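Local atomic coordinates of uncharacterized protein (Bacteroides ovatus, PDB entry 4IRT), a protein that is of unknown function but is a putative neuraminidase with a BNR-repeat, beta-propeller type fold. Residues F23-V29 with I75-I80. Numbering follows the deposited sequence.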
ATOM      1  N   PHE A  23       0.931  -0.897   3.706  1.00  9.48           N
ATOM      2  CA  PHE A  23       0.013  -1.691   2.912  1.00 11.37           C
ATOM      3  C   PHE A  23      -1.471  -1.434   3.247  1.00 10.62           C
ATOM      4  O   PHE A  23      -2.338  -2.191   2.851  1.00 12.07           O
ATOM      5  CB  PHE A  23       0.359  -3.182   2.946  1.00 11.62           C
ATOM      6  CG  PHE A  23       0.474  -3.770   4.319  1.00 12.21           C
ATOM      7  CD1 PHE A  23      -0.637  -4.236   4.991  1.00 13.23           C
ATOM      8  CD2 PHE A  23       1.725  -3.905   4.922  1.00 14.49           C
ATOM      9  CE1 PHE A  23      -0.520  -4.765   6.263  1.00 13.52           C
ATOM     10  CE2 PHE A  23       1.850  -4.448   6.187  1.00 14.60           C
ATOM     11  CZ  PHE A  23       0.727  -4.874   6.860  1.00 17.06           C
ATOM     12  N   ARG A  24      -1.751  -0.333   3.927  1.00 11.08           N
ATOM     13  CA  ARG A  24      -3.117   0.154   4.016  1.00  9.68           C
ATOM     14  C   ARG A  24      -3.520   0.768   2.677  1.00  9.28           C
ATOM     15  O   ARG A  24      -2.990   1.796   2.262  1.00 10.05           O
ATOM     16  CB  ARG A  24      -3.225   1.157   5.162  1.00  9.90           C
ATOM     17  CG  ARG A  24      -2.926   0.527   6.526  1.00 10.26           C
ATOM     18  CD  ARG A  24      -3.491   1.327   7.719  1.00  9.92           C
ATOM     19  NE  ARG A  24      -4.932   1.519   7.591  1.00  9.72           N
ATOM     20  CZ  ARG A  24      -5.660   2.516   8.096  1.00 10.33           C
ATOM     21  NH1 ARG A  24      -5.152   3.424   8.950  1.00  9.56           N
ATOM     22  NH2 ARG A  24      -6.962   2.576   7.807  1.00 10.86           N
ATOM     23  N   ASN A  25      -4.450   0.119   1.992  1.00 10.08           N
ATOM     24  CA  ASN A  25      -4.846   0.500   0.638  1.00 10.00           C
ATOM     25  C   ASN A  25      -6.361   0.562   0.585  1.00  9.62           C
ATOM     26  O   ASN A  25      -7.002  -0.399   0.104  1.00  9.22           O
ATOM     27  CB  ASN A  25      -4.296  -0.535  -0.376  1.00 11.77           C
ATOM     28  CG  ASN A  25      -2.797  -0.337  -0.646  1.00 13.93           C
ATOM     29  OD1 ASN A  25      -2.395   0.663  -1.226  1.00 20.50           O
ATOM     30  ND2 ASN A  25      -1.992  -1.251  -0.200  1.00 15.99           N
ATOM     31  N   ASN A  26      -6.984   1.650   1.073  1.00  9.49           N
ATOM     32  CA  ASN A  26      -6.386   2.888   1.570  1.00  9.27           C
ATOM     33  C   ASN A  26      -6.748   3.181   3.026  1.00 10.10           C
ATOM     34  O   ASN A  26      -7.751   2.669   3.593  1.00 11.04           O
ATOM     35  CB  ASN A  26      -6.941   4.061   0.765  1.00  8.79           C
ATOM     36  CG  ASN A  26      -6.311   4.192  -0.591  1.00  9.86           C
ATOM     37  OD1 ASN A  26      -5.820   3.215  -1.182  1.00 10.66           O
ATOM     38  ND2 ASN A  26      -6.342   5.406  -1.118  1.00  9.67           N
ATOM     39  N   SER A  27      -5.901   3.963   3.662  1.00  9.77           N
ATOM     40  CA  SER A  27      -6.247   4.556   4.945  1.00  8.87           C
ATOM     41  C   SER A  27      -7.002   5.866   4.750  1.00  8.98           C
ATOM     42  O   SER A  27      -7.761   6.278   5.614  1.00  9.43           O
ATOM     43  CB  SER A  27      -4.968   4.826   5.740  1.00  9.27           C
ATOM     44  OG  SER A  27      -4.099   5.696   5.031  1.00  9.31           O
ATOM     45  N   LEU A  28      -6.764   6.505   3.613  1.00  9.04           N
ATOM     46  CA  LEU A  28      -7.225   7.873   3.318  1.00  9.22           C
ATOM     47  C   LEU A  28      -7.557   7.940   1.824  1.00  9.92           C
ATOM     48  O   LEU A  28      -6.782   7.472   0.974  1.00  9.77           O
ATOM     49  CB  LEU A  28      -6.085   8.831   3.643  1.00  9.85           C
ATOM     50  CG  LEU A  28      -6.227  10.350   3.605  1.00  9.86           C
ATOM     51  CD1 LEU A  28      -7.172  10.808   4.700  1.00  9.92           C
ATOM     52  CD2 LEU A  28      -4.846  10.979   3.781  1.00 10.82           C
ATOM     53  N   VAL A  29      -8.724   8.496   1.505  1.00 10.29           N
ATOM     54  CA  VAL A  29      -9.178   8.487   0.139  1.00 10.40           C
ATOM     55  C   VAL A  29     -10.194   9.570  -0.119  1.00 10.01           C
ATOM     56  O   VAL A  29     -11.145   9.740   0.648  1.00 10.31           O
ATOM     57  CB  VAL A  29      -9.711   7.107  -0.278  1.00 11.58           C
ATOM     58  CG1 VAL A  29     -10.919   6.699   0.546  1.00 12.48           C
ATOM     59  CG2 VAL A  29     -10.095   7.126  -1.747  1.00 12.54           C
ATOM     60  N   ILE A  75      -4.822  -4.799   9.641  1.00 10.58           N
ATOM     61  CA  ILE A  75      -5.131  -3.446   9.175  1.00 10.11           C
ATOM     62  C   ILE A  75      -6.525  -3.269   8.579  1.00  9.55           C
ATOM     63  O   ILE A  75      -7.217  -4.242   8.254  1.00 10.12           O
ATOM     64  CB  ILE A  75      -4.082  -2.986   8.147  1.00 10.86           C
ATOM     65  CG1 ILE A  75      -4.104  -3.899   6.904  1.00 11.89           C
ATOM     66  CG2 ILE A  75      -2.712  -2.985   8.798  1.00 11.19           C
ATOM     67  CD1 ILE A  75      -4.803  -3.283   5.736  1.00 14.56           C
ATOM     68  N   ILE A  76      -6.888  -2.014   8.414  1.00  9.22           N
ATOM     69  CA  ILE A  76      -8.098  -1.581   7.732  1.00  8.92           C
ATOM     70  C   ILE A  76      -7.689  -1.018   6.360  1.00  8.37           C
ATOM     71  O   ILE A  76      -6.833  -0.101   6.265  1.00  8.59           O
ATOM     72  CB  ILE A  76      -8.768  -0.418   8.487  1.00  9.25           C
ATOM     73  CG1 ILE A  76      -9.134  -0.792   9.928  1.00  9.71           C
ATOM     74  CG2 ILE A  76     -10.002   0.093   7.722  1.00  9.34           C
ATOM     75  CD1 ILE A  76      -9.076   0.406  10.869  1.00 10.36           C
ATOM     76  N   SER A  77      -8.326  -1.514   5.312  1.00  8.27           N
ATOM     77  CA  SER A  77      -8.261  -0.895   3.996  1.00  8.21           C
ATOM     78  C   SER A  77      -9.665  -0.476   3.558  1.00  9.39           C
ATOM     79  O   SER A  77     -10.637  -1.253   3.681  1.00 10.06           O
ATOM     80  CB  SER A  77      -7.699  -1.879   2.961  1.00  8.05           C
ATOM     81  OG  SER A  77      -6.290  -2.060   3.063  1.00  7.78           O
HETATM   82  N   MSE A  78      -9.756   0.733   3.005  1.00  9.05           N
HETATM   83  CA  MSE A  78     -11.010   1.301   2.515  1.00  9.88           C
HETATM   84  C   MSE A  78     -10.889   1.847   1.109  1.00 10.25           C
HETATM   85  O   MSE A  78      -9.773   2.062   0.578  1.00  9.54           O
HETATM   86  CB  MSE A  78     -11.480   2.400   3.463  1.00  9.68           C
HETATM   87  CG  MSE A  78     -10.878   3.744   3.138  1.00  9.58           C
HETATM   88 SE   MSE A  78     -11.073   5.158   4.479  0.75  9.81          SE
HETATM   89  CE  MSE A  78     -12.969   5.126   4.673  1.00 10.15           C
HETATM   90  N   MSE A  79     -12.047   2.083   0.484  1.00 10.53           N
HETATM   91  CA  MSE A  79     -12.128   2.662  -0.858  1.00 10.71           C
HETATM   92  C   MSE A  79     -13.539   3.112  -1.111  1.00 10.81           C
HETATM   93  O   MSE A  79     -14.466   2.614  -0.486  1.00 12.32           O
HETATM   94  CB  MSE A  79     -11.739   1.609  -1.904  1.00 11.01           C
HETATM   95  CG  MSE A  79     -11.700   2.071  -3.359  1.00 12.39           C
HETATM   96 SE   MSE A  79     -10.575   3.633  -3.687  0.75 11.41          SE
HETATM   97  CE  MSE A  79      -8.929   3.062  -2.857  1.00 13.31           C
ATOM     98  N   ILE A  80     -13.718   4.060  -2.029  1.00 11.08           N
ATOM     99  CA  ILE A  80     -15.037   4.567  -2.393  1.00 11.71           C
ATOM    100  C   ILE A  80     -15.314   4.144  -3.830  1.00 12.07           C
ATOM    101  O   ILE A  80     -14.447   4.276  -4.706  1.00 12.16           O
ATOM    102  CB  ILE A  80     -15.123   6.099  -2.325  1.00 12.67           C
ATOM    103  CG1 ILE A  80     -14.460   6.665  -1.049  1.00 13.32           C
ATOM    104  CG2 ILE A  80     -16.590   6.554  -2.448  1.00 13.41           C
ATOM    105  CD1 ILE A  80     -15.169   6.382   0.238  1.00 14.24           C
TER
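Arg24 and Asn26 tie the loop leading into strand 28-31, the first strand of one propeller blade, onto strand 76-80, the first strand of the next, in a buried contact of mixed character, polar in the middle and apolar at both ends, its centre about 8 Å from the centre of the fold. Arg24 holds the carbonyl of Ile76 side-on: NE donates to Ile76 O at 2.8 Å, in the carbonyl plane, and NH2 reaches the same oxygen at 3.1 Å from above that plane. A bend at chi3 (56°) turns the guanidinium so that this oxygen lies at its edge, almost in its plane, while Ser27 CB sits over one face. An alanine here, with no guanidinium, would probably leave Ile76 O without its two-pronged grip and the carbonyls of Asn19 and Ser38 without their arginine partner.

Further along, the backbones take over. The peptide bond before Asn26 is cis, and Asn26 N donates to Met78 O (2.9 Å), while Asn26 O accepts from Met78 N (2.8 Å). Ser77 OG accepts from Asn25 N at 3.0 Å and is also bonded to Pro127 O. The side-chain ND2 of Asn26 reaches forward to Leu28 O and is also bonded to Thr371 OG1, and its OD1 has the methyl CE of Met79, a selenomethionine, 3.5 Å away.

Apolar groups close both ends. Phe23 CE1 meets Ile75 CG1 (3.7 Å), the ring approached obliquely, and at the other end Val29 puts CG1 against Met78 CG and Ile80 CG1, and CG2 beside Met79 SE.

Around this seam, Arg24 makes a cation-pi contact with Phe383; strand 86-90 pairs with strand 76-80, strand 34-40 pairs with strand 28-31, and strand 124-131 packs against Asn25 and Met79.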